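Local atomic coordinates of ATP grasp ligase (Microcystis aeruginosa MRC, PDB entry 5IG9), a protein that probably uses ATP to activate carboxylates for ligation, as ATP-grasp enzymes do, in the ring-closing maturation of microviridin peptides. Residues I218-E223 and Q265-M270; Q126-V131 and K271-N276; Q224-A229 and P309-S314; F111-I116 and E319-S324; Y72-Y77 and V298-W303. One frame throughout, in Å; residues are numbered along the deposited sequence.

Contact 1. Residues I218-E223 and Q265-M270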
# COMPACT_ATOMS: atom_id res chain seq x y z
N ILE A 218 6.92 23.27 2.02
CA ILE A 218 8.12 23.05 1.22
C ILE A 218 7.80 22.03 0.14
O ILE A 218 7.47 20.88 0.44
CB ILE A 218 9.29 22.59 2.09
CG1 ILE A 218 9.49 23.57 3.24
CG2 ILE A 218 10.55 22.43 1.26
CD1 ILE A 218 10.40 23.07 4.31
N THR A 219 7.89 22.45 -1.12
CA THR A 219 7.64 21.59 -2.27
C THR A 219 8.96 21.37 -3.00
O THR A 219 9.61 22.33 -3.41
CB THR A 219 6.60 22.21 -3.20
OG1 THR A 219 5.43 22.55 -2.46
CG2 THR A 219 6.22 21.22 -4.28
N ILE A 220 9.34 20.11 -3.15
CA ILE A 220 10.61 19.74 -3.76
C ILE A 220 10.33 19.00 -5.06
O ILE A 220 9.54 18.05 -5.07
CB ILE A 220 11.47 18.88 -2.82
CG1 ILE A 220 11.83 19.67 -1.56
CG2 ILE A 220 12.71 18.38 -3.53
CD1 ILE A 220 12.56 18.86 -0.52
N VAL A 221 10.97 19.44 -6.14
CA VAL A 221 10.88 18.78 -7.44
C VAL A 221 12.30 18.46 -7.88
O VAL A 221 13.04 19.35 -8.32
CB VAL A 221 10.17 19.64 -8.49
CG1 VAL A 221 9.93 18.84 -9.75
CG2 VAL A 221 8.87 20.20 -7.94
N GLY A 222 12.68 17.18 -7.78
CA GLY A 222 14.05 16.79 -8.05
C GLY A 222 14.97 17.26 -6.94
O GLY A 222 15.00 16.66 -5.86
N GLU A 223 15.72 18.33 -7.19
CA GLU A 223 16.52 18.98 -6.16
C GLU A 223 16.23 20.47 -6.08
O GLU A 223 17.01 21.22 -5.49
CB GLU A 223 18.02 18.74 -6.40
CG GLU A 223 18.43 17.28 -6.22
CD GLU A 223 19.94 17.09 -6.26
OE1 GLU A 223 20.61 17.81 -7.02
OE2 GLU A 223 20.45 16.23 -5.51
N GLN A 265 19.26 18.54 4.54
CA GLN A 265 18.67 17.42 5.27
C GLN A 265 17.38 16.95 4.61
O GLN A 265 17.11 15.75 4.56
CB GLN A 265 18.41 17.82 6.73
CG GLN A 265 19.68 17.94 7.58
CD GLN A 265 19.40 18.49 8.96
OE1 GLN A 265 18.81 19.56 9.11
NE2 GLN A 265 19.81 17.75 9.99
N LEU A 266 16.57 17.88 4.10
CA LEU A 266 15.36 17.49 3.39
C LEU A 266 15.69 16.78 2.09
O LEU A 266 14.96 15.88 1.67
CB LEU A 266 14.49 18.71 3.12
CG LEU A 266 13.90 19.40 4.35
CD1 LEU A 266 13.07 20.59 3.92
CD2 LEU A 266 13.06 18.43 5.17
N LEU A 267 16.79 17.16 1.44
CA LEU A 267 17.21 16.44 0.24
C LEU A 267 17.66 15.02 0.58
O LEU A 267 17.39 14.09 -0.18
CB LEU A 267 18.33 17.20 -0.47
CG LEU A 267 17.89 18.43 -1.27
CD1 LEU A 267 19.09 19.04 -1.95
CD2 LEU A 267 16.82 18.07 -2.28
N GLU A 268 18.34 14.84 1.71
CA GLU A 268 18.69 13.49 2.13
C GLU A 268 17.45 12.69 2.49
O GLU A 268 17.43 11.47 2.34
CB GLU A 268 19.66 13.51 3.31
CG GLU A 268 20.98 14.17 3.01
CD GLU A 268 22.15 13.45 3.65
OE1 GLU A 268 22.14 12.19 3.67
OE2 GLU A 268 23.07 14.13 4.15
N LEU A 269 16.41 13.37 2.98
CA LEU A 269 15.14 12.70 3.26
C LEU A 269 14.48 12.23 1.97
O LEU A 269 13.97 11.10 1.90
CB LEU A 269 14.22 13.63 4.04
CG LEU A 269 12.99 12.99 4.68
CD1 LEU A 269 13.39 12.07 5.82
CD2 LEU A 269 12.05 14.08 5.17
N MET A 270 14.49 13.07 0.94
CA MET A 270 13.97 12.67 -0.36
C MET A 270 14.78 11.52 -0.94
O MET A 270 14.23 10.56 -1.49
CB MET A 270 13.97 13.86 -1.32
CG MET A 270 13.19 15.06 -0.82
SD MET A 270 11.40 14.86 -0.93
CE MET A 270 11.19 14.83 -2.71
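The strand bearing Ile218 and Ile220 runs against the helix bearing Leu266 and Met270, the axes of the two short segments coming within 10.6 Å and crossing at -57°. Both isoleucines leave the strand toward the helix. Ile218 sets its CD1 3.7 Å from CD1 of Leu266, the two side chains meeting at about a right angle. Ile220 does more work: its CD1 approaches Met270 CG at 3.9 Å and lies 4.1 Å from Leu266 CB. Bends at chi2 and chi3 (-67°) fold Met270 alongside Ile220, the two side chains sliding past each other in opposite directions, with Met270 CE 3.9 Å from Ile220 CG2. At the end of the strand, Leu267 CD2 rests 4.0 Å from Glu223 CA, just past the turn at Gly222. Beta-branched isoleucines suit the extended strand, and leucine and methionine suit the helix. No hydrogen bond crosses this interface, so helix 260-273 is held on the antiparallel sheet here by apolar contact.

Contact 2. Residues Q126-V131 and K271-N276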
# COMPACT_ATOMS: atom_id res chain seq x y z
N GLN A 126 5.19 7.07 10.63
CA GLN A 126 6.13 6.75 11.70
C GLN A 126 7.55 6.60 11.17
O GLN A 126 8.51 6.96 11.86
CB GLN A 126 5.69 5.48 12.43
CG GLN A 126 6.55 5.14 13.63
CD GLN A 126 6.24 3.77 14.21
OE1 GLN A 126 5.16 3.22 13.97
NE2 GLN A 126 7.18 3.22 14.96
N LEU A 127 7.70 6.07 9.96
CA LEU A 127 9.03 5.96 9.37
C LEU A 127 9.55 7.31 8.89
O LEU A 127 10.76 7.55 8.92
CB LEU A 127 9.00 4.96 8.21
CG LEU A 127 10.32 4.68 7.50
CD1 LEU A 127 11.32 4.03 8.44
CD2 LEU A 127 10.07 3.81 6.28
N GLN A 128 8.66 8.20 8.46
CA GLN A 128 9.08 9.54 8.07
C GLN A 128 9.77 10.25 9.24
O GLN A 128 10.90 10.73 9.11
CB GLN A 128 7.88 10.36 7.60
CG GLN A 128 7.16 9.82 6.38
CD GLN A 128 6.03 10.73 5.96
OE1 GLN A 128 5.89 11.83 6.49
NE2 GLN A 128 5.22 10.29 5.01
N LEU A 129 9.10 10.30 10.39
CA LEU A 129 9.65 11.00 11.55
C LEU A 129 10.94 10.36 12.03
O LEU A 129 11.90 11.06 12.37
CB LEU A 129 8.61 11.03 12.67
CG LEU A 129 7.23 11.57 12.29
CD1 LEU A 129 6.21 11.28 13.38
CD2 LEU A 129 7.30 13.06 12.02
N GLN A 130 10.99 9.03 12.04
CA GLN A 130 12.19 8.33 12.50
C GLN A 130 13.38 8.59 11.59
O GLN A 130 14.50 8.81 12.06
CB GLN A 130 11.91 6.84 12.60
CG GLN A 130 13.14 5.98 12.73
CD GLN A 130 12.79 4.53 13.03
OE1 GLN A 130 12.28 4.22 14.10
NE2 GLN A 130 13.06 3.65 12.07
N VAL A 131 13.16 8.57 10.27
CA VAL A 131 14.25 8.81 9.34
C VAL A 131 14.67 10.28 9.38
O VAL A 131 15.87 10.59 9.31
CB VAL A 131 13.85 8.37 7.92
CG1 VAL A 131 14.88 8.84 6.90
CG2 VAL A 131 13.72 6.85 7.87
N LYS A 271 16.11 11.59 -0.83
CA LYS A 271 16.97 10.57 -1.42
C LYS A 271 16.80 9.22 -0.72
O LYS A 271 16.88 8.17 -1.36
CB LYS A 271 18.43 11.01 -1.37
CG LYS A 271 19.37 10.08 -2.11
CD LYS A 271 20.81 10.58 -2.09
CE LYS A 271 21.40 10.53 -0.69
NZ LYS A 271 22.89 10.55 -0.72
N TYR A 272 16.56 9.23 0.60
CA TYR A 272 16.36 7.98 1.31
C TYR A 272 15.13 7.24 0.79
O TYR A 272 15.18 6.04 0.50
CB TYR A 272 16.24 8.23 2.81
CG TYR A 272 15.84 6.98 3.58
CD1 TYR A 272 16.79 6.04 3.95
CD2 TYR A 272 14.51 6.74 3.91
CE1 TYR A 272 16.43 4.90 4.64
CE2 TYR A 272 14.14 5.61 4.59
CZ TYR A 272 15.10 4.69 4.96
OH TYR A 272 14.72 3.55 5.64
N PHE A 273 14.01 7.96 0.66
CA PHE A 273 12.78 7.34 0.18
C PHE A 273 12.73 7.18 -1.33
O PHE A 273 11.83 6.50 -1.83
CB PHE A 273 11.57 8.16 0.66
CG PHE A 273 11.31 8.05 2.13
CD1 PHE A 273 10.87 6.86 2.68
CD2 PHE A 273 11.51 9.14 2.97
CE1 PHE A 273 10.64 6.75 4.04
CE2 PHE A 273 11.28 9.04 4.32
CZ PHE A 273 10.84 7.84 4.86
N GLY A 274 13.68 7.78 -2.06
CA GLY A 274 13.70 7.67 -3.50
C GLY A 274 12.71 8.56 -4.22
O GLY A 274 12.23 8.19 -5.30
N LEU A 275 12.39 9.72 -3.67
CA LEU A 275 11.37 10.59 -4.24
C LEU A 275 12.01 11.72 -5.03
O LEU A 275 13.08 12.23 -4.68
CB LEU A 275 10.48 11.17 -3.14
CG LEU A 275 9.64 10.17 -2.34
CD1 LEU A 275 8.76 10.89 -1.34
CD2 LEU A 275 8.81 9.30 -3.27
N ASN A 276 11.33 12.11 -6.12
CA ASN A 276 11.66 13.33 -6.84
C ASN A 276 10.56 14.37 -6.74
O ASN A 276 10.68 15.44 -7.36
CB ASN A 276 11.98 13.02 -8.31
CG ASN A 276 13.38 12.47 -8.50
OD1 ASN A 276 14.37 13.11 -8.14
ND2 ASN A 276 13.48 11.27 -9.06
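Val131 and Leu127 of helix 125-134 pack on Tyr272 and Phe273 in the last turn of helix 260-273, a helix-to-helix contact beside a Schellman motif. Gly274, with a positive phi suited to glycine, is the C-prime residue of that motif, which pairs Leu275 N with Met270 O and, weakly, Gly274 N with Lys271 O. Val131 CG1 sits over one face of the Tyr272 ring, 4.0 Å from its centroid in a CH-pi contact, while Val131 CG2 touches ring atom CE2 of Tyr272; two short methyl branches suit a flat ring. Among the plain apolar contacts, the Phe273 ring slides past Leu127 in the opposite direction, and its CZ approaches Gln128 CA at 4.0 Å. Polar groups look elsewhere: Gln128 NE2 hydrogen-bonds Ala122 O, its OE1 accepts a hydrogen bond from Ile295 N, and Gln130 NE2 hydrogen-bonds Ser107 O of the second subunit. At the rim of the Phe273 ring, Leu127 CD2 lies in the ring plane, 3.7 Å from CE1.

Contact 3. Residues Q224-A229 and P309-S314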
# COMPACT_ATOMS: atom_id res chain seq x y z
N GLN A 224 15.11 20.91 -6.65
CA GLN A 224 14.67 22.30 -6.58
C GLN A 224 13.69 22.44 -5.42
O GLN A 224 12.72 21.67 -5.33
CB GLN A 224 14.02 22.73 -7.89
CG GLN A 224 13.79 24.22 -8.01
CD GLN A 224 13.43 24.63 -9.42
OE1 GLN A 224 13.24 23.78 -10.30
NE2 GLN A 224 13.33 25.93 -9.66
N ILE A 225 13.94 23.41 -4.55
CA ILE A 225 13.22 23.54 -3.29
C ILE A 225 12.43 24.84 -3.30
O ILE A 225 13.01 25.92 -3.35
CB ILE A 225 14.17 23.49 -2.09
CG1 ILE A 225 15.09 22.28 -2.20
CG2 ILE A 225 13.39 23.46 -0.79
CD1 ILE A 225 16.12 22.18 -1.10
N PHE A 226 11.10 24.72 -3.23
CA PHE A 226 10.21 25.87 -3.13
C PHE A 226 9.68 25.95 -1.70
O PHE A 226 8.87 25.11 -1.28
CB PHE A 226 9.05 25.75 -4.12
CG PHE A 226 9.49 25.57 -5.54
CD1 PHE A 226 9.71 24.30 -6.06
CD2 PHE A 226 9.65 26.66 -6.38
CE1 PHE A 226 10.10 24.14 -7.37
CE2 PHE A 226 10.04 26.50 -7.69
CZ PHE A 226 10.27 25.24 -8.19
N THR A 227 10.13 26.96 -0.96
CA THR A 227 9.78 27.12 0.44
C THR A 227 8.86 28.32 0.61
O THR A 227 9.19 29.43 0.17
CB THR A 227 11.02 27.30 1.31
OG1 THR A 227 11.89 26.17 1.14
CG2 THR A 227 10.63 27.41 2.78
N ALA A 228 7.72 28.11 1.25
CA ALA A 228 6.75 29.15 1.53
C ALA A 228 6.42 29.17 3.02
O ALA A 228 6.31 28.12 3.65
CB ALA A 228 5.47 28.95 0.71
N ALA A 229 6.27 30.37 3.57
CA ALA A 229 6.00 30.55 4.99
C ALA A 229 4.78 31.43 5.20
O ALA A 229 4.45 32.26 4.35
CB ALA A 229 7.20 31.16 5.72
N PRO A 309 2.91 32.54 -2.96
CA PRO A 309 3.71 33.47 -3.76
C PRO A 309 3.77 33.12 -5.24
O PRO A 309 4.82 33.32 -5.86
CB PRO A 309 5.10 33.35 -3.14
CG PRO A 309 5.15 31.95 -2.63
CD PRO A 309 3.76 31.62 -2.17
N TYR A 310 2.68 32.62 -5.80
CA TYR A 310 2.63 32.26 -7.21
C TYR A 310 3.89 31.52 -7.65
O TYR A 310 4.62 31.99 -8.52
CB TYR A 310 2.42 33.51 -8.07
CG TYR A 310 1.28 34.39 -7.62
CD1 TYR A 310 -0.04 34.01 -7.83
CD2 TYR A 310 1.53 35.60 -7.00
CE1 TYR A 310 -1.08 34.82 -7.42
CE2 TYR A 310 0.49 36.41 -6.58
CZ TYR A 310 -0.81 36.02 -6.80
OH TYR A 310 -1.85 36.82 -6.39
N PHE A 311 4.13 30.36 -7.05
CA PHE A 311 5.30 29.56 -7.38
C PHE A 311 5.11 28.84 -8.71
O PHE A 311 4.01 28.35 -9.00
CB PHE A 311 5.59 28.55 -6.28
CG PHE A 311 6.50 29.07 -5.20
CD1 PHE A 311 7.68 29.72 -5.52
CD2 PHE A 311 6.17 28.92 -3.86
CE1 PHE A 311 8.52 30.20 -4.53
CE2 PHE A 311 7.00 29.40 -2.87
CZ PHE A 311 8.17 30.04 -3.20
N PRO A 312 6.23 28.77 -9.53
CA PRO A 312 6.00 28.06 -10.80
C PRO A 312 6.42 26.60 -10.68
O PRO A 312 7.43 26.19 -11.24
CB PRO A 312 6.92 28.80 -11.77
CG PRO A 312 8.13 29.11 -10.96
CD PRO A 312 7.69 29.21 -9.52
N ILE A 313 5.63 25.83 -9.93
CA ILE A 313 5.92 24.42 -9.72
C ILE A 313 5.50 23.53 -10.88
O ILE A 313 6.21 22.58 -11.23
CB ILE A 313 5.26 23.90 -8.42
CG1 ILE A 313 5.78 24.68 -7.21
CG2 ILE A 313 5.53 22.41 -8.25
CD1 ILE A 313 4.73 24.91 -6.14
N SER A 314 4.36 23.83 -11.49
CA SER A 314 3.88 23.02 -12.60
C SER A 314 4.88 23.00 -13.74
O SER A 314 5.01 22.00 -14.45
CB SER A 314 2.53 23.55 -13.09
OG SER A 314 2.67 24.82 -13.70
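This is an aromatic pair with apolar neighbours, in which Phe226, on the second strand of a beta hairpin, packs against Phe311 in the loop leading into helix 313-323. The hairpin is formed by strands 214-221 and 224-231 of the five-stranded antiparallel sheet. Phe226 turns its edge toward the face of Phe311 in an offset edge-to-face pair, with centroids 5.6 Å apart and planes at 66°. Phe226 also lays its CB over the centre of the Phe311 ring, 4.2 Å from the centroid, while Pro309 CG lies over the opposite face, toward the rim; the peptide bond before Pro309 is cis. The Phe226 ring has its own cover: Ile313 CG1 stands over one face. Pro312, at the centre of an inverse gamma turn, brings its CD to 4.0 Å from Phe226 CE2, a rigid ring fitting a tight bend. Small Ala228 leaves room for the Phe311 edge, its CB 3.9 Å from CE2. At that same edge, near the ring plane, the carbonyl oxygen of Thr227 lies 3.6 Å from Phe311 CZ.

Contact 4. Residues F111-I116 and E319-S324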
# COMPACT_ATOMS: atom_id res chain seq x y z
N PHE A 111 10.50 6.94 -16.79
CA PHE A 111 10.67 7.73 -15.58
C PHE A 111 9.34 7.87 -14.85
O PHE A 111 8.33 8.25 -15.45
CB PHE A 111 11.24 9.10 -15.92
CG PHE A 111 11.45 9.98 -14.72
CD1 PHE A 111 12.49 9.74 -13.84
CD2 PHE A 111 10.60 11.04 -14.47
CE1 PHE A 111 12.68 10.54 -12.73
CE2 PHE A 111 10.79 11.85 -13.36
CZ PHE A 111 11.83 11.60 -12.49
N HIS A 112 9.34 7.57 -13.55
CA HIS A 112 8.15 7.66 -12.72
C HIS A 112 8.30 8.79 -11.71
O HIS A 112 9.37 8.96 -11.10
CB HIS A 112 7.88 6.34 -11.99
CG HIS A 112 7.43 5.23 -12.89
ND1 HIS A 112 6.11 4.86 -13.00
CD2 HIS A 112 8.13 4.42 -13.72
CE1 HIS A 112 6.01 3.86 -13.86
NE2 HIS A 112 7.22 3.57 -14.31
N LEU A 113 7.23 9.55 -11.51
CA LEU A 113 7.20 10.62 -10.53
C LEU A 113 5.94 10.55 -9.67
O LEU A 113 4.95 11.21 -9.97
CB LEU A 113 7.29 11.99 -11.22
CG LEU A 113 7.41 13.23 -10.33
CD1 LEU A 113 8.86 13.44 -9.91
CD2 LEU A 113 6.86 14.46 -11.03
N ASP A 114 5.97 9.74 -8.61
CA ASP A 114 7.12 8.90 -8.28
C ASP A 114 6.73 7.43 -8.41
O ASP A 114 5.55 7.11 -8.54
CB ASP A 114 7.60 9.20 -6.85
CG ASP A 114 8.37 10.50 -6.77
OD1 ASP A 114 9.50 10.55 -7.31
OD2 ASP A 114 7.86 11.46 -6.16
N PRO A 115 7.72 6.52 -8.39
CA PRO A 115 7.39 5.09 -8.42
C PRO A 115 6.49 4.69 -7.26
O PRO A 115 6.57 5.24 -6.16
CB PRO A 115 8.76 4.42 -8.32
CG PRO A 115 9.69 5.40 -8.93
CD PRO A 115 9.17 6.75 -8.54
N ILE A 116 5.63 3.71 -7.53
CA ILE A 116 4.68 3.26 -6.52
C ILE A 116 5.41 2.71 -5.29
O ILE A 116 5.02 2.98 -4.15
CB ILE A 116 3.72 2.22 -7.11
CG1 ILE A 116 2.81 2.88 -8.15
CG2 ILE A 116 2.89 1.57 -6.02
CD1 ILE A 116 1.73 1.97 -8.68
N GLU A 319 8.95 19.78 -16.54
CA GLU A 319 10.32 19.65 -17.03
C GLU A 319 10.93 18.31 -16.62
O GLU A 319 11.49 17.60 -17.46
CB GLU A 319 11.17 20.82 -16.53
CG GLU A 319 10.87 22.14 -17.24
CD GLU A 319 11.71 23.30 -16.73
OE1 GLU A 319 12.58 23.07 -15.86
OE2 GLU A 319 11.51 24.44 -17.20
N ILE A 320 10.83 17.95 -15.34
CA ILE A 320 11.43 16.70 -14.90
C ILE A 320 10.69 15.51 -15.50
O ILE A 320 11.26 14.42 -15.64
CB ILE A 320 11.48 16.62 -13.36
CG1 ILE A 320 12.45 15.54 -12.90
CG2 ILE A 320 10.10 16.34 -12.79
CD1 ILE A 320 12.59 15.44 -11.40
N LEU A 321 9.43 15.69 -15.88
CA LEU A 321 8.69 14.60 -16.51
C LEU A 321 9.18 14.35 -17.93
O LEU A 321 9.39 13.19 -18.32
CB LEU A 321 7.19 14.91 -16.50
CG LEU A 321 6.43 14.58 -15.21
CD1 LEU A 321 4.96 14.94 -15.33
CD2 LEU A 321 6.59 13.10 -14.85
N VAL A 322 9.38 15.41 -18.70
CA VAL A 322 9.83 15.25 -20.08
C VAL A 322 11.34 15.20 -20.23
O VAL A 322 11.84 14.71 -21.26
CB VAL A 322 9.25 16.37 -20.97
CG1 VAL A 322 7.75 16.51 -20.72
CG2 VAL A 322 9.97 17.68 -20.73
N ASN A 323 12.10 15.70 -19.24
CA ASN A 323 13.55 15.63 -19.27
C ASN A 323 14.11 14.44 -18.51
O ASN A 323 15.33 14.24 -18.52
CB ASN A 323 14.17 16.91 -18.69
CG ASN A 323 14.39 17.98 -19.74
OD1 ASN A 323 13.53 18.82 -19.98
ND2 ASN A 323 15.56 17.95 -20.37
N SER A 324 13.25 13.65 -17.87
CA SER A 324 13.66 12.54 -17.01
C SER A 324 14.57 13.02 -15.90
O SER A 324 14.12 13.25 -14.77
CB SER A 324 14.34 11.44 -17.84
OG SER A 324 13.41 10.81 -18.71
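The carbonyl oxygen of Ser324 sits over the centre of the Phe111 ring, 3.6 Å above its plane, with several ring carbons gathered beneath it. A second carbonyl, Ile320 O, approaches the same ring obliquely, 3.5 Å from Phe111 CE2. Both are van der Waals contacts. Phe111 CG stands anti to its backbone N (chi1 -180°), which directs it toward residues 319-324, and a broad flat ring suits a place beneath two carbonyl oxygens. Ser324 has left helical geometry with a positive phi; its OG lies 3.9 Å from Phe111 CB. Strand 111-113 is an edge strand, within this chain, of the parallel sheet in the Rossmann-like pre-ATP-grasp domain, and the axis of residues 319-323 lies at 162° to it, nearly antiparallel. Two residues on, Leu113 faces the helix as well: its CB meets Leu321 CD2 at 3.9 Å, and its CD2 meets Ile320 CG2 at 4.1 Å. Ile320 and Phe111 cross at about a right angle, with Ile320 CG1 4.0 Å from Phe111 CZ. Beyond a cis peptide bond, Asp114 bonds elsewhere, its OD1 accepting a hydrogen bond from Asn276 N and its OD2 a weak one from Tyr277 N.

Contact 5. Residues Y72-Y77 and V298-W303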
# COMPACT_ATOMS: atom_id res chain seq x y z
N TYR A 72 2.56 9.92 -11.22
CA TYR A 72 1.75 9.19 -10.25
C TYR A 72 1.06 10.22 -9.36
O TYR A 72 1.45 10.47 -8.22
CB TYR A 72 2.62 8.22 -9.46
CG TYR A 72 1.87 7.20 -8.64
CD1 TYR A 72 0.89 6.40 -9.22
CD2 TYR A 72 2.16 7.01 -7.30
CE1 TYR A 72 0.21 5.46 -8.47
CE2 TYR A 72 1.49 6.08 -6.54
CZ TYR A 72 0.52 5.30 -7.13
OH TYR A 72 -0.16 4.36 -6.38
N ARG A 73 0.00 10.82 -9.90
CA ARG A 73 -0.63 12.00 -9.29
C ARG A 73 -1.77 11.61 -8.35
O ARG A 73 -1.60 11.63 -7.13
CB ARG A 73 -1.10 12.95 -10.40
CG ARG A 73 -2.12 14.01 -10.00
CD ARG A 73 -1.59 15.01 -9.00
NE ARG A 73 -2.62 15.97 -8.64
CZ ARG A 73 -2.48 16.91 -7.72
NH1 ARG A 73 -1.33 17.03 -7.06
NH2 ARG A 73 -3.48 17.74 -7.46
N ARG A 74 -2.92 11.24 -8.91
CA ARG A 74 -4.11 10.95 -8.11
C ARG A 74 -4.63 9.56 -8.45
O ARG A 74 -4.72 9.19 -9.62
CB ARG A 74 -5.20 12.00 -8.33
CG ARG A 74 -5.51 12.83 -7.10
CD ARG A 74 -4.27 13.01 -6.24
NE ARG A 74 -4.27 14.27 -5.52
CZ ARG A 74 -3.27 14.69 -4.75
NH1 ARG A 74 -2.19 13.94 -4.61
NH2 ARG A 74 -3.35 15.86 -4.14
N MET A 75 -4.98 8.80 -7.42
CA MET A 75 -5.40 7.41 -7.58
C MET A 75 -6.79 7.24 -6.97
O MET A 75 -6.93 7.04 -5.77
CB MET A 75 -4.40 6.47 -6.93
CG MET A 75 -2.99 6.56 -7.50
SD MET A 75 -2.08 8.04 -7.03
CE MET A 75 -2.13 7.93 -5.24
N ARG A 76 -7.83 7.33 -7.81
CA ARG A 76 -9.20 7.14 -7.36
C ARG A 76 -9.86 6.01 -8.14
O ARG A 76 -10.85 6.23 -8.84
CB ARG A 76 -9.99 8.44 -7.51
CG ARG A 76 -9.38 9.62 -6.78
CD ARG A 76 -9.26 9.33 -5.29
NE ARG A 76 -8.39 10.29 -4.63
CZ ARG A 76 -8.80 11.43 -4.09
NH1 ARG A 76 -10.09 11.76 -4.12
NH2 ARG A 76 -7.93 12.25 -3.51
N TYR A 77 -9.34 4.79 -8.00
CA TYR A 77 -9.74 3.69 -8.88
C TYR A 77 -11.21 3.33 -8.69
O TYR A 77 -11.63 2.93 -7.61
CB TYR A 77 -8.86 2.47 -8.61
CG TYR A 77 -7.38 2.77 -8.54
CD1 TYR A 77 -6.65 3.03 -9.70
CD2 TYR A 77 -6.71 2.77 -7.33
CE1 TYR A 77 -5.30 3.29 -9.64
CE2 TYR A 77 -5.36 3.04 -7.26
CZ TYR A 77 -4.66 3.30 -8.42
OH TYR A 77 -3.31 3.56 -8.35
N VAL A 298 2.48 12.93 -2.47
CA VAL A 298 1.51 13.34 -3.47
C VAL A 298 0.73 14.55 -2.97
O VAL A 298 -0.43 14.76 -3.36
CB VAL A 298 0.55 12.19 -3.84
CG1 VAL A 298 1.30 11.07 -4.56
CG2 VAL A 298 -0.13 11.65 -2.59
N GLY A 299 1.35 15.36 -2.12
CA GLY A 299 0.70 16.55 -1.62
C GLY A 299 0.48 17.59 -2.70
O GLY A 299 1.16 17.62 -3.73
N GLU A 300 -0.49 18.46 -2.44
CA GLU A 300 -0.90 19.46 -3.40
C GLU A 300 0.15 20.56 -3.54
O GLU A 300 1.07 20.68 -2.73
CB GLU A 300 -2.25 20.07 -3.00
CG GLU A 300 -3.44 19.18 -3.27
CD GLU A 300 -3.82 19.14 -4.73
OE1 GLU A 300 -3.18 19.86 -5.53
OE2 GLU A 300 -4.75 18.39 -5.09
N PHE A 301 -0.00 21.37 -4.58
CA PHE A 301 0.95 22.44 -4.81
C PHE A 301 0.28 23.61 -5.52
O PHE A 301 0.83 24.71 -5.55
CB PHE A 301 2.15 21.93 -5.63
CG PHE A 301 1.80 21.56 -7.05
CD1 PHE A 301 1.87 22.51 -8.06
CD2 PHE A 301 1.44 20.27 -7.39
CE1 PHE A 301 1.57 22.19 -9.37
CE2 PHE A 301 1.14 19.93 -8.71
CZ PHE A 301 1.20 20.89 -9.70
N PHE A 302 -0.90 23.37 -6.10
CA PHE A 302 -1.52 24.37 -6.95
C PHE A 302 -1.84 25.65 -6.19
O PHE A 302 -1.81 26.74 -6.77
CB PHE A 302 -2.79 23.80 -7.59
CG PHE A 302 -4.00 23.88 -6.72
CD1 PHE A 302 -4.21 22.97 -5.70
CD2 PHE A 302 -4.95 24.87 -6.94
CE1 PHE A 302 -5.33 23.06 -4.90
CE2 PHE A 302 -6.07 24.96 -6.14
CZ PHE A 302 -6.26 24.05 -5.13
N TRP A 303 -2.14 25.56 -4.89
CA TRP A 303 -2.49 26.76 -4.15
C TRP A 303 -1.27 27.61 -3.80
O TRP A 303 -1.45 28.71 -3.27
CB TRP A 303 -3.27 26.41 -2.88
CG TRP A 303 -2.63 25.36 -2.03
CD1 TRP A 303 -2.81 24.01 -2.13
CD2 TRP A 303 -1.74 25.57 -0.93
NE1 TRP A 303 -2.07 23.36 -1.17
CE2 TRP A 303 -1.41 24.30 -0.42
CE3 TRP A 303 -1.18 26.70 -0.33
CZ2 TRP A 303 -0.54 24.13 0.66
CZ3 TRP A 303 -0.33 26.54 0.75
CH2 TRP A 303 -0.01 25.26 1.23
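A salt-bridge network of Arg73, Arg74 and Glu300 ties the loop after strand 69-72 to the segment that follows Asn296, whose sequence setting is consistent with the Glu-x-Asn metal-binding signature of ATP-grasp ligases. Arg73 NH2 gives its straightest bond to Glu300 OE1, 2.9 Å away at 177°; the acceptor lies in the guanidinium plane but is itself met from above the carboxylate plane. The same nitrogen also makes a weak bond to Glu300 OE2, and Arg74 NH2 adds another weak one to OE2 at 3.0 Å. Guanidinium and carboxylate planes stand nearly perpendicular in both pairs. The two guanidinium groups lie face over face, Arg74 CZ 3.7 Å above the plane of Arg73, an arrangement of like charges that the shared glutamate would be expected to offset. Asn12 ND2 is a further donor to Glu300 OE2, and Arg73 NE makes a second salt bridge, to Asp11 OD2. Arg74 NH1 points at Val298 O, but the modelled separation is too short to be trusted. Apolar Val298 lies against the loop backbone, its CG1 3.7 Å from Tyr72 O and 3.9 Å from Arg73 O. Around the network, Ser14 of helix 14-23 touches Arg73 and Glu300, Phe301 packs on Ile313 and Ile317 of helix 313-323, and Tyr77 lies against helix 87-107.

Contacts 1 and 2 share helix 260-273, their centres about 10 Å apart, and are joined by a probable hydrogen bond from Gly222 N to Asn276 O, 2.7 Å. Contact 3 takes the neighbouring strand of the same sheet, with a probable hydrogen bond of 2.8 Å between Thr219 O and Phe226 N. Helix 313-323 serves contact 3 at its start and contact 4 at its end; Ile320 CD1 of contact 4 also lies 3.9 Å from Gly222 CA. Contact 5, just after Asn296 of the probable metal-binding Glu-x-Asn sequence, adjoins contact 4 through a probable hydrogen bond, Leu113 O to Tyr72 N, 3.0 Å. Contacts 4 and 5 thus tie the N-terminal parallel sheet to the C-terminal half.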